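Local coordinates for probable secreted solute-binding lipoprotein (Streptomyces coelicolor, PDB 3I3V) that probably serves as the extracellular substrate-binding component of a transmembrane transport system, at residues V165-N170 and G219-K224; T173-L178 and T371-S376; Q180-F185 and R203-G208; Q367-A372 and A388-A393. One frame throughout, in Å; residues are numbered along the deposited sequence.

Interaction 1: V165-N170 and G219-K224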
loop_
_atom_site.group_PDB
_atom_site.type_symbol
_atom_site.label_atom_id
_atom_site.label_comp_id
_atom_site.label_asym_id
_atom_site.label_seq_id
_atom_site.Cartn_x
_atom_site.Cartn_y
_atom_site.Cartn_z
ATOM N N VAL C 165 -69.273 -21.544 -10.727
ATOM C CA VAL C 165 -68.596 -20.250 -10.864
ATOM C C VAL C 165 -69.608 -19.107 -10.847
ATOM O O VAL C 165 -70.559 -19.087 -11.627
ATOM C CB VAL C 165 -67.762 -20.130 -12.184
ATOM C CG1 VAL C 165 -67.017 -18.811 -12.201
ATOM C CG2 VAL C 165 -66.760 -21.260 -12.297
ATOM N N THR C 166 -69.411 -18.157 -9.945
ATOM C CA THR C 166 -70.312 -17.020 -9.885
ATOM C C THR C 166 -69.618 -15.819 -10.534
ATOM O O THR C 166 -68.422 -15.597 -10.346
ATOM C CB THR C 166 -70.693 -16.682 -8.430
ATOM O OG1 THR C 166 -71.601 -15.573 -8.415
ATOM C CG2 THR C 166 -69.452 -16.345 -7.619
ATOM N N VAL C 167 -70.368 -15.061 -11.321
ATOM C CA VAL C 167 -69.813 -13.899 -11.995
ATOM C C VAL C 167 -70.940 -12.991 -12.472
ATOM O O VAL C 167 -72.028 -13.462 -12.808
ATOM C CB VAL C 167 -68.934 -14.330 -13.202
ATOM C CG1 VAL C 167 -69.783 -15.061 -14.236
ATOM C CG2 VAL C 167 -68.250 -13.115 -13.817
ATOM N N GLY C 168 -70.683 -11.685 -12.482
ATOM C CA GLY C 168 -71.693 -10.735 -12.925
ATOM C C GLY C 168 -71.707 -10.629 -14.436
ATOM O O GLY C 168 -70.995 -9.813 -15.021
ATOM N N GLY C 169 -72.518 -11.460 -15.072
ATOM C CA GLY C 169 -72.589 -11.439 -16.517
ATOM C C GLY C 169 -73.151 -10.167 -17.120
ATOM O O GLY C 169 -73.049 -9.971 -18.328
ATOM N N ASN C 170 -73.752 -9.310 -16.303
ATOM C CA ASN C 170 -74.307 -8.066 -16.824
ATOM C C ASN C 170 -73.507 -6.830 -16.434
ATOM O O ASN C 170 -74.048 -5.723 -16.417
ATOM C CB ASN C 170 -75.767 -7.871 -16.391
ATOM C CG ASN C 170 -76.528 -6.921 -17.317
ATOM O OD1 ASN C 170 -77.532 -6.315 -16.924
ATOM N ND2 ASN C 170 -76.058 -6.800 -18.560
ATOM N N GLY C 219 -72.951 -25.668 -17.930
ATOM C CA GLY C 219 -73.378 -25.215 -16.617
ATOM C C GLY C 219 -72.260 -24.854 -15.657
ATOM O O GLY C 219 -72.392 -25.052 -14.452
ATOM N N VAL C 220 -71.166 -24.308 -16.173
ATOM C CA VAL C 220 -70.045 -23.938 -15.320
ATOM C C VAL C 220 -70.339 -22.659 -14.537
ATOM O O VAL C 220 -69.767 -22.431 -13.473
ATOM C CB VAL C 220 -68.750 -23.760 -16.148
ATOM C CG1 VAL C 220 -67.672 -23.076 -15.312
ATOM C CG2 VAL C 220 -68.249 -25.114 -16.615
ATOM N N PHE C 221 -71.240 -21.831 -15.050
ATOM C CA PHE C 221 -71.592 -20.588 -14.367
ATOM C C PHE C 221 -72.900 -20.752 -13.624
ATOM O O PHE C 221 -73.698 -21.624 -13.957
ATOM C CB PHE C 221 -71.702 -19.444 -15.381
ATOM C CG PHE C 221 -70.442 -19.224 -16.153
ATOM C CD1 PHE C 221 -69.290 -18.801 -15.505
ATOM C CD2 PHE C 221 -70.373 -19.536 -17.498
ATOM C CE1 PHE C 221 -68.093 -18.700 -16.182
ATOM C CE2 PHE C 221 -69.172 -19.436 -18.183
ATOM C CZ PHE C 221 -68.028 -19.020 -17.521
ATOM N N ALA C 222 -73.109 -19.916 -12.611
ATOM C CA ALA C 222 -74.334 -19.954 -11.816
ATOM C C ALA C 222 -75.542 -19.757 -12.722
ATOM O O ALA C 222 -75.445 -19.104 -13.766
ATOM C CB ALA C 222 -74.303 -18.852 -10.753
ATOM N N ASP C 223 -76.680 -20.321 -12.331
ATOM C CA ASP C 223 -77.884 -20.165 -13.131
ATOM C C ASP C 223 -78.171 -18.669 -13.249
ATOM O O ASP C 223 -77.981 -17.920 -12.293
ATOM C CB ASP C 223 -79.084 -20.864 -12.474
ATOM C CG ASP C 223 -78.972 -22.393 -12.487
ATOM O OD1 ASP C 223 -78.537 -22.963 -13.509
ATOM O OD2 ASP C 223 -79.343 -23.025 -11.474
ATOM N N LYS C 224 -78.590 -18.231 -14.431
ATOM C CA LYS C 224 -78.929 -16.830 -14.652
ATOM C C LYS C 224 -77.757 -15.834 -14.577
ATOM O O LYS C 224 -77.967 -14.637 -14.419
ATOM C CB LYS C 224 -80.032 -16.426 -13.661
ATOM C CG LYS C 224 -81.229 -17.377 -13.678
ATOM C CD LYS C 224 -82.445 -16.861 -12.899
ATOM C CE LYS C 224 -82.155 -16.649 -11.415
ATOM N NZ LYS C 224 -81.472 -15.346 -11.142
#
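A single parallel beta bridge joins Val165 of strand 163-166, part of the larger mixed sheet of this solute-binding protein fold, to the loop that leaves helix 203-217 through a Schellman motif at Gly219. Val165 uses both backbone polar groups. Its N-H runs to Val220 O almost along the C=O axis, with 2.9 Å from Val165 N to Val220 O and 155° at the hydrogen. Val165 O takes the N-H of Ala222 in the carbonyl plane, at 2.9 Å from Ala222 N, and Phe221 CA approaches this oxygen to 3.3 Å in an additional CA-H...O contact. Thr166 is hydrogen-bonded through its backbone to Val244 of strand 242-246, while Arg158 binds Gly219 O and forms a salt bridge with Asp223. Beside the bridge, Val165 points the same way as Val220 and Phe221; its CG2, anti to the carbonyl carbon, meets Val220 CG1 at 3.6 Å. An alanine in place of Val165 would lack both methyl groups and would probably loosen the packing on Val220 and the Phe221 ring. That ring also meets Phe377 edge-to-face. Val167 crosses it obliquely, its CG1, in the crowded position between backbone N and carbonyl carbon, lying 4.0 Å from Phe221 CD1.

Interaction 2: T173-L178 and T371-S376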
loop_
_atom_site.group_PDB
_atom_site.type_symbol
_atom_site.label_atom_id
_atom_site.label_comp_id
_atom_site.label_asym_id
_atom_site.label_seq_id
_atom_site.Cartn_x
_atom_site.Cartn_y
_atom_site.Cartn_z
ATOM N N THR C 173 -67.485 -7.445 -14.382
ATOM C CA THR C 173 -66.911 -8.719 -13.947
ATOM C C THR C 173 -67.105 -9.745 -15.050
ATOM O O THR C 173 -66.151 -10.402 -15.473
ATOM C CB THR C 173 -67.550 -9.216 -12.617
ATOM O OG1 THR C 173 -68.978 -9.265 -12.752
ATOM C CG2 THR C 173 -67.207 -8.269 -11.481
ATOM N N GLY C 174 -68.338 -9.854 -15.534
ATOM C CA GLY C 174 -68.629 -10.783 -16.609
ATOM C C GLY C 174 -67.847 -10.446 -17.874
ATOM O O GLY C 174 -67.311 -11.348 -18.534
ATOM N N GLN C 175 -67.759 -9.157 -18.208
ATOM C CA GLN C 175 -67.044 -8.738 -19.414
ATOM C C GLN C 175 -65.549 -9.052 -19.347
ATOM O O GLN C 175 -64.947 -9.396 -20.361
ATOM C CB GLN C 175 -67.302 -7.243 -19.708
ATOM C CG GLN C 175 -66.173 -6.269 -19.379
ATOM C CD GLN C 175 -65.220 -6.028 -20.544
ATOM O OE1 GLN C 175 -64.265 -5.261 -20.424
ATOM N NE2 GLN C 175 -65.478 -6.678 -21.671
ATOM N N LYS C 176 -64.953 -8.959 -18.159
ATOM C CA LYS C 176 -63.531 -9.274 -17.995
ATOM C C LYS C 176 -63.261 -10.794 -17.983
ATOM O O LYS C 176 -62.248 -11.256 -18.526
ATOM C CB LYS C 176 -63.000 -8.659 -16.701
ATOM C CG LYS C 176 -61.852 -7.668 -16.896
ATOM C CD LYS C 176 -62.300 -6.383 -17.589
ATOM C CE LYS C 176 -63.149 -5.536 -16.672
ATOM N NZ LYS C 176 -63.720 -4.346 -17.365
ATOM N N LEU C 177 -64.161 -11.573 -17.372
ATOM C CA LEU C 177 -63.984 -13.027 -17.300
ATOM C C LEU C 177 -64.148 -13.655 -18.682
ATOM O O LEU C 177 -63.404 -14.571 -19.040
ATOM C CB LEU C 177 -64.999 -13.659 -16.340
ATOM C CG LEU C 177 -64.546 -14.863 -15.484
ATOM C CD1 LEU C 177 -65.730 -15.797 -15.291
ATOM C CD2 LEU C 177 -63.400 -15.615 -16.136
ATOM N N LEU C 178 -65.116 -13.159 -19.455
ATOM C CA LEU C 178 -65.362 -13.662 -20.812
ATOM C C LEU C 178 -64.132 -13.408 -21.672
ATOM O O LEU C 178 -63.710 -14.262 -22.452
ATOM C CB LEU C 178 -66.556 -12.938 -21.454
ATOM C CG LEU C 178 -67.326 -13.560 -22.637
ATOM C CD1 LEU C 178 -67.609 -12.464 -23.636
ATOM C CD2 LEU C 178 -66.564 -14.705 -23.305
ATOM N N THR C 371 -72.909 -5.184 -22.663
ATOM C CA THR C 371 -74.246 -5.606 -23.048
ATOM C C THR C 371 -74.142 -6.844 -23.928
ATOM O O THR C 371 -75.002 -7.729 -23.871
ATOM C CB THR C 371 -75.004 -4.477 -23.807
ATOM O OG1 THR C 371 -75.082 -3.307 -22.983
ATOM C CG2 THR C 371 -76.423 -4.912 -24.137
ATOM N N ALA C 372 -73.088 -6.904 -24.738
ATOM C CA ALA C 372 -72.858 -8.046 -25.620
ATOM C C ALA C 372 -72.439 -9.236 -24.770
ATOM O O ALA C 372 -72.710 -10.393 -25.111
ATOM C CB ALA C 372 -71.761 -7.729 -26.630
ATOM N N THR C 373 -71.758 -8.937 -23.667
ATOM C CA THR C 373 -71.298 -9.970 -22.757
ATOM C C THR C 373 -72.470 -10.611 -22.025
ATOM O O THR C 373 -72.472 -11.817 -21.798
ATOM C CB THR C 373 -70.287 -9.407 -21.766
ATOM O OG1 THR C 373 -69.012 -9.305 -22.414
ATOM C CG2 THR C 373 -70.165 -10.302 -20.562
ATOM N N SER C 374 -73.473 -9.816 -21.667
ATOM C CA SER C 374 -74.644 -10.377 -21.005
ATOM C C SER C 374 -75.306 -11.379 -21.956
ATOM O O SER C 374 -75.613 -12.505 -21.572
ATOM C CB SER C 374 -75.638 -9.275 -20.647
ATOM O OG SER C 374 -76.760 -9.818 -19.973
ATOM N N THR C 375 -75.509 -10.962 -23.202
ATOM C CA THR C 375 -76.117 -11.811 -24.221
ATOM C C THR C 375 -75.337 -13.121 -24.348
ATOM O O THR C 375 -75.925 -14.206 -24.404
ATOM C CB THR C 375 -76.141 -11.104 -25.611
ATOM O OG1 THR C 375 -76.949 -9.926 -25.542
ATOM C CG2 THR C 375 -76.722 -12.022 -26.678
ATOM N N SER C 376 -74.013 -13.013 -24.380
ATOM C CA SER C 376 -73.146 -14.179 -24.510
ATOM C C SER C 376 -73.218 -15.189 -23.366
ATOM O O SER C 376 -73.004 -16.379 -23.583
ATOM C CB SER C 376 -71.695 -13.733 -24.686
ATOM O OG SER C 376 -71.561 -12.886 -25.810
#
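Residues 173-178 and 371-376, on helices 172-182 and 363-377, cross at 72° with their local axes 8.9 Å apart at closest approach, and the backbones come nearest where Gln175 CA lies 5.5 Å from Thr373 CA. The crossing packs two helices far apart in sequence within one lobe of the solute-binding protein. Thr373 carries the contact: its beta carbon is directed at helix 172-182, and each branch finds its own neighbours. Its CG2, anti to the backbone N, rests on the peptide group between Gly174 and Gln175, at 3.6 Å from Gln175 N. The other branch, OG1, sits beside the Thr373 N (chi1 -79°) and passes 3.6 Å from Gln175 CA. Leu178 slides past Thr373 in the opposite direction, bringing its CD1 to 3.7 Å from Thr373 OG1; the same methyl brushes Ser376 CB and goes on to Leu390. The hydroxyl's bond goes back into its own helix, to Leu369 O. Ser376 does likewise: its OG donates to Ala372 O at 2.8 Å, from above the carbonyl plane, and that oxygen also accepts from Ser376 N. An alanine at Thr373 would lose both branches and would probably slacken the packing over Gly174 and beside Leu178. Because these buried hydroxyls bond within helix 363-377, the surface offered to helix 172-182 behaves as largely apolar, and the crossing rests on van der Waals packing.

Interaction 3: Q180-F185 and R203-G208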
loop_
_atom_site.group_PDB
_atom_site.type_symbol
_atom_site.label_atom_id
_atom_site.label_comp_id
_atom_site.label_asym_id
_atom_site.label_seq_id
_atom_site.Cartn_x
_atom_site.Cartn_y
_atom_site.Cartn_z
ATOM N N GLN C 180 -61.117 -13.034 -20.602
ATOM C CA GLN C 180 -60.005 -13.843 -20.117
ATOM C C GLN C 180 -60.110 -15.269 -20.672
ATOM O O GLN C 180 -59.122 -15.851 -21.132
ATOM C CB GLN C 180 -59.999 -13.868 -18.582
ATOM C CG GLN C 180 -59.315 -15.094 -17.999
ATOM C CD GLN C 180 -59.060 -14.986 -16.515
ATOM O OE1 GLN C 180 -59.623 -14.127 -15.826
ATOM N NE2 GLN C 180 -58.214 -15.875 -16.006
ATOM N N ILE C 181 -61.317 -15.829 -20.627
ATOM C CA ILE C 181 -61.541 -17.179 -21.130
ATOM C C ILE C 181 -61.271 -17.191 -22.638
ATOM O O ILE C 181 -60.577 -18.079 -23.138
ATOM C CB ILE C 181 -62.988 -17.660 -20.807
ATOM C CG1 ILE C 181 -63.198 -17.640 -19.280
ATOM C CG2 ILE C 181 -63.209 -19.081 -21.331
ATOM C CD1 ILE C 181 -64.618 -17.899 -18.807
ATOM N N ILE C 182 -61.793 -16.207 -23.364
ATOM C CA ILE C 182 -61.543 -16.158 -24.803
ATOM C C ILE C 182 -60.029 -16.099 -25.031
ATOM O O ILE C 182 -59.519 -16.590 -26.031
ATOM C CB ILE C 182 -62.222 -14.916 -25.468
ATOM C CG1 ILE C 182 -63.734 -15.138 -25.571
ATOM C CG2 ILE C 182 -61.607 -14.640 -26.856
ATOM C CD1 ILE C 182 -64.482 -13.962 -26.157
ATOM N N GLN C 183 -59.306 -15.514 -24.089
ATOM C CA GLN C 183 -57.857 -15.406 -24.227
ATOM C C GLN C 183 -57.127 -16.710 -23.969
ATOM O O GLN C 183 -55.901 -16.731 -23.892
ATOM C CB GLN C 183 -57.303 -14.319 -23.303
ATOM C CG GLN C 183 -57.430 -12.911 -23.865
ATOM C CD GLN C 183 -56.989 -11.857 -22.873
ATOM O OE1 GLN C 183 -57.791 -11.358 -22.085
ATOM N NE2 GLN C 183 -55.701 -11.522 -22.896
ATOM N N THR C 184 -57.872 -17.797 -23.823
ATOM C CA THR C 184 -57.236 -19.086 -23.605
ATOM C C THR C 184 -56.411 -19.411 -24.852
ATOM O O THR C 184 -55.392 -20.093 -24.773
ATOM C CB THR C 184 -58.284 -20.198 -23.390
ATOM O OG1 THR C 184 -59.075 -19.896 -22.230
ATOM C CG2 THR C 184 -57.592 -21.555 -23.196
ATOM N N PHE C 185 -56.859 -18.893 -25.996
ATOM C CA PHE C 185 -56.207 -19.121 -27.286
ATOM C C PHE C 185 -55.678 -17.844 -27.939
ATOM O O PHE C 185 -55.681 -17.720 -29.160
ATOM C CB PHE C 185 -57.193 -19.787 -28.248
ATOM C CG PHE C 185 -57.717 -21.115 -27.767
ATOM C CD1 PHE C 185 -56.925 -22.261 -27.833
ATOM C CD2 PHE C 185 -59.007 -21.223 -27.259
ATOM C CE1 PHE C 185 -57.416 -23.495 -27.401
ATOM C CE2 PHE C 185 -59.504 -22.448 -26.824
ATOM C CZ PHE C 185 -58.709 -23.587 -26.896
ATOM N N ARG C 203 -58.681 -16.766 -35.680
ATOM C CA ARG C 203 -58.790 -18.128 -35.168
ATOM C C ARG C 203 -58.720 -18.278 -33.652
ATOM O O ARG C 203 -59.435 -19.094 -33.079
ATOM C CB ARG C 203 -57.739 -19.020 -35.841
ATOM C CG ARG C 203 -58.066 -19.381 -37.302
ATOM C CD ARG C 203 -58.360 -18.139 -38.165
ATOM N NE ARG C 203 -57.311 -17.128 -38.037
ATOM C CZ ARG C 203 -57.345 -15.921 -38.597
ATOM N NH1 ARG C 203 -58.384 -15.552 -39.340
ATOM N NH2 ARG C 203 -56.337 -15.079 -38.406
ATOM N N GLY C 204 -57.868 -17.489 -33.008
ATOM C CA GLY C 204 -57.733 -17.561 -31.564
ATOM C C GLY C 204 -58.999 -17.163 -30.827
ATOM O O GLY C 204 -59.397 -17.826 -29.866
ATOM N N ALA C 205 -59.630 -16.077 -31.262
ATOM C CA ALA C 205 -60.865 -15.613 -30.638
ATOM C C ALA C 205 -62.013 -16.572 -30.935
ATOM O O ALA C 205 -62.920 -16.743 -30.126
ATOM C CB ALA C 205 -61.216 -14.221 -31.143
ATOM N N ARG C 206 -61.966 -17.192 -32.110
ATOM C CA ARG C 206 -63.003 -18.129 -32.527
ATOM C C ARG C 206 -62.939 -19.353 -31.620
ATOM O O ARG C 206 -63.953 -19.813 -31.100
ATOM C CB ARG C 206 -62.782 -18.521 -33.994
ATOM C CG ARG C 206 -63.981 -19.159 -34.689
ATOM C CD ARG C 206 -63.846 -20.673 -34.796
ATOM N NE ARG C 206 -64.387 -21.165 -36.065
ATOM C CZ ARG C 206 -64.349 -22.435 -36.464
ATOM N NH1 ARG C 206 -63.797 -23.367 -35.694
ATOM N NH2 ARG C 206 -64.857 -22.773 -37.647
ATOM N N LEU C 207 -61.729 -19.859 -31.420
ATOM C CA LEU C 207 -61.518 -21.017 -30.563
ATOM C C LEU C 207 -61.954 -20.702 -29.130
ATOM O O LEU C 207 -62.707 -21.468 -28.517
ATOM C CB LEU C 207 -60.041 -21.429 -30.598
ATOM C CG LEU C 207 -59.613 -22.094 -31.916
ATOM C CD1 LEU C 207 -58.105 -22.333 -31.938
ATOM C CD2 LEU C 207 -60.366 -23.411 -32.078
ATOM N N GLY C 208 -61.487 -19.565 -28.615
ATOM C CA GLY C 208 -61.823 -19.146 -27.263
ATOM C C GLY C 208 -63.316 -19.001 -27.039
ATOM O O GLY C 208 -63.828 -19.334 -25.967
#
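The ring of Phe185 lies against the first turns of helix 203-217, just beyond the C-terminal end of helix 172-182. Leu207 crosses it at about a right angle and sets CB over one face in a CH-pi contact, 3.9 Å from Leu207 CB to the ring centroid and 26° off the normal, displaced toward the rim. Thr184 CG2 stands over the centre of the opposite face, 4.2 Å above the plane. At the edge, in plane, comes Gly208, whose CA is 3.5 Å from Phe185 CD2. The ring is thus held between two aliphatic groups with a backbone at its rim. Gly204 and Gly208, one turn apart in a GxxxG spacing, let the two backbones approach. Phe185 O is only 3.2 Å from Gly204 CA, and a beta carbon on Gly204 would clash with that oxygen. Gly208 CA lies 3.7 Å from Ile182 O, where a side chain would likewise collide. Next to this, Ile182 CG2, anti to the backbone N, rests 4.0 Å from Ala205 CA. In the second shell, Thr184 is fixed by its OG1, which donates to a lone pair of Ile181 O at 2.5 Å; that carbonyl accepts Thr184 N as well. The backbone of Thr184 is further tied to Ala275, and Tyr211 packs on Ile181, Thr184 and Phe185. With no hydrogen bonds between the two segments, the contact rests on the CH-pi approach, apolar packing and the close fit at the two glycines.

Interaction 4: Q367-A372 and A388-A393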
loop_
_atom_site.group_PDB
_atom_site.type_symbol
_atom_site.label_atom_id
_atom_site.label_comp_id
_atom_site.label_asym_id
_atom_site.label_seq_id
_atom_site.Cartn_x
_atom_site.Cartn_y
_atom_site.Cartn_z
ATOM N N GLN C 367 -69.310 0.216 -23.074
ATOM C CA GLN C 367 -70.644 -0.086 -22.578
ATOM C C GLN C 367 -71.335 -1.166 -23.410
ATOM O O GLN C 367 -71.990 -2.053 -22.862
ATOM C CB GLN C 367 -71.491 1.191 -22.551
ATOM C CG GLN C 367 -72.246 1.399 -21.248
ATOM C CD GLN C 367 -73.268 0.313 -20.993
ATOM O OE1 GLN C 367 -73.304 -0.283 -19.914
ATOM N NE2 GLN C 367 -74.109 0.050 -21.989
ATOM N N PRO C 368 -71.215 -1.097 -24.747
ATOM C CA PRO C 368 -71.864 -2.122 -25.572
ATOM C C PRO C 368 -71.208 -3.494 -25.421
ATOM O O PRO C 368 -71.849 -4.520 -25.616
ATOM C CB PRO C 368 -71.728 -1.569 -26.989
ATOM C CG PRO C 368 -71.715 -0.076 -26.765
ATOM C CD PRO C 368 -70.800 0.052 -25.570
ATOM N N LEU C 369 -69.927 -3.507 -25.077
ATOM C CA LEU C 369 -69.196 -4.757 -24.913
ATOM C C LEU C 369 -69.724 -5.508 -23.681
ATOM O O LEU C 369 -69.681 -6.734 -23.622
ATOM C CB LEU C 369 -67.698 -4.461 -24.780
ATOM C CG LEU C 369 -66.707 -5.595 -25.052
ATOM C CD1 LEU C 369 -66.915 -6.133 -26.463
ATOM C CD2 LEU C 369 -65.280 -5.079 -24.889
ATOM N N ILE C 370 -70.230 -4.764 -22.702
ATOM C CA ILE C 370 -70.786 -5.366 -21.502
ATOM C C ILE C 370 -72.166 -5.914 -21.836
ATOM O O ILE C 370 -72.549 -6.978 -21.358
ATOM C CB ILE C 370 -70.920 -4.328 -20.357
ATOM C CG1 ILE C 370 -69.558 -4.112 -19.694
ATOM C CG2 ILE C 370 -71.978 -4.777 -19.350
ATOM C CD1 ILE C 370 -69.568 -3.036 -18.631
ATOM N N THR C 371 -72.909 -5.184 -22.663
ATOM C CA THR C 371 -74.246 -5.606 -23.048
ATOM C C THR C 371 -74.142 -6.844 -23.928
ATOM O O THR C 371 -75.002 -7.729 -23.871
ATOM C CB THR C 371 -75.004 -4.477 -23.807
ATOM O OG1 THR C 371 -75.082 -3.307 -22.983
ATOM C CG2 THR C 371 -76.423 -4.912 -24.137
ATOM N N ALA C 372 -73.088 -6.904 -24.738
ATOM C CA ALA C 372 -72.858 -8.046 -25.620
ATOM C C ALA C 372 -72.439 -9.236 -24.770
ATOM O O ALA C 372 -72.710 -10.393 -25.111
ATOM C CB ALA C 372 -71.761 -7.729 -26.630
ATOM N N ALA C 388 -70.923 -12.228 -33.098
ATOM C CA ALA C 388 -71.622 -11.115 -33.735
ATOM C C ALA C 388 -71.958 -10.020 -32.714
ATOM O O ALA C 388 -71.817 -8.820 -32.989
ATOM C CB ALA C 388 -72.906 -11.620 -34.420
ATOM N N ALA C 389 -72.396 -10.434 -31.530
ATOM C CA ALA C 389 -72.740 -9.484 -30.482
ATOM C C ALA C 389 -71.496 -8.724 -30.015
ATOM O O ALA C 389 -71.542 -7.519 -29.784
ATOM C CB ALA C 389 -73.387 -10.216 -29.307
ATOM N N LEU C 390 -70.384 -9.435 -29.881
ATOM C CA LEU C 390 -69.142 -8.809 -29.445
ATOM C C LEU C 390 -68.703 -7.782 -30.491
ATOM O O LEU C 390 -68.468 -6.617 -30.170
ATOM C CB LEU C 390 -68.065 -9.883 -29.248
ATOM C CG LEU C 390 -67.655 -10.354 -27.838
ATOM C CD1 LEU C 390 -68.753 -10.112 -26.818
ATOM C CD2 LEU C 390 -67.284 -11.832 -27.903
ATOM N N GLU C 391 -68.619 -8.217 -31.748
ATOM C CA GLU C 391 -68.200 -7.345 -32.835
ATOM C C GLU C 391 -69.098 -6.127 -33.034
ATOM O O GLU C 391 -68.628 -5.071 -33.462
ATOM C CB GLU C 391 -68.111 -8.138 -34.137
ATOM C CG GLU C 391 -67.124 -9.298 -34.084
ATOM C CD GLU C 391 -66.893 -9.934 -35.443
ATOM O OE1 GLU C 391 -67.740 -9.740 -36.343
ATOM O OE2 GLU C 391 -65.872 -10.633 -35.608
ATOM N N SER C 392 -70.384 -6.272 -32.724
ATOM C CA SER C 392 -71.331 -5.169 -32.868
ATOM C C SER C 392 -71.121 -4.108 -31.803
ATOM O O SER C 392 -71.609 -2.981 -31.927
ATOM C CB SER C 392 -72.764 -5.678 -32.773
ATOM O OG SER C 392 -73.364 -5.746 -34.057
ATOM N N ALA C 393 -70.402 -4.474 -30.749
ATOM C CA ALA C 393 -70.137 -3.544 -29.670
ATOM C C ALA C 393 -69.220 -2.447 -30.187
ATOM O O ALA C 393 -69.139 -1.369 -29.608
ATOM C CB ALA C 393 -69.489 -4.278 -28.492
#
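An antiparallel helical hairpin near the C terminus is formed by helices 363-377 and 383-392; in it the local axes of 367-372 and 388-392 run 8.2 Å apart with 169° between their directions. Small side chains line the seam. Ala393 points its CB into the backbone between Pro368 and Leu369, reaching 3.5 Å from Leu369 N, and the same methyl lies 3.8 Å from Pro368 CB. Pro368 itself kinks its helix, since its ring nitrogen has no bond to the preceding turn. One turn further along, Ala372 CB is pressed on the opposite backbone, 3.2 Å from Ala389 O, a tight approach, and stands 4.0 Å from Ala389 CB. Within the fold the hairpin packs on helix 172-182, in the same lobe of the solute-binding architecture: Leu369 touches Gln175 there, and Leu390 touches Ile182. Both leucines lie on the side of the seam that faces helix 172-182, and their ends turn in toward the partner helix. Leu369 has CG anti to the backbone N (chi1 -160°), and its CD1 lies 3.8 Å from Ala393 CB. Leu390 adopts a less usual first torsion (chi1 -104°) and sets its CD1 3.8 Å from Ala372 CB. Phe200 also lies against Leu390, and Tyr394 and Val361 against Leu369. The tips of the two leucines meet loosely, Leu369 CD1 to Leu390 CD1 at 4.4 Å.

Overall arrangement
From the N terminus, strand 163-166 opens interaction 1 and helix 172-182 follows, starting interactions 2 and 3. Interaction 3 closes first, a short loop through helix 188-197 onto the start of helix 203-217. It lies within the spans of both interaction 1 and interaction 2. Interaction 1 closes at the loop after helix 203-217, whereas interaction 2 waits for helix 363-377, so these two cross. Interaction 4 opens on that same helix, sharing Thr371 and Ala372 with interaction 2, and closes on helix 383-392. Interactions 2 and 3 join helix 172-182 to helices 363-377 and 203-217, while interaction 1 ties strand 163-166 to the far end of helix 203-217 and interaction 4 forms the C-terminal hairpin.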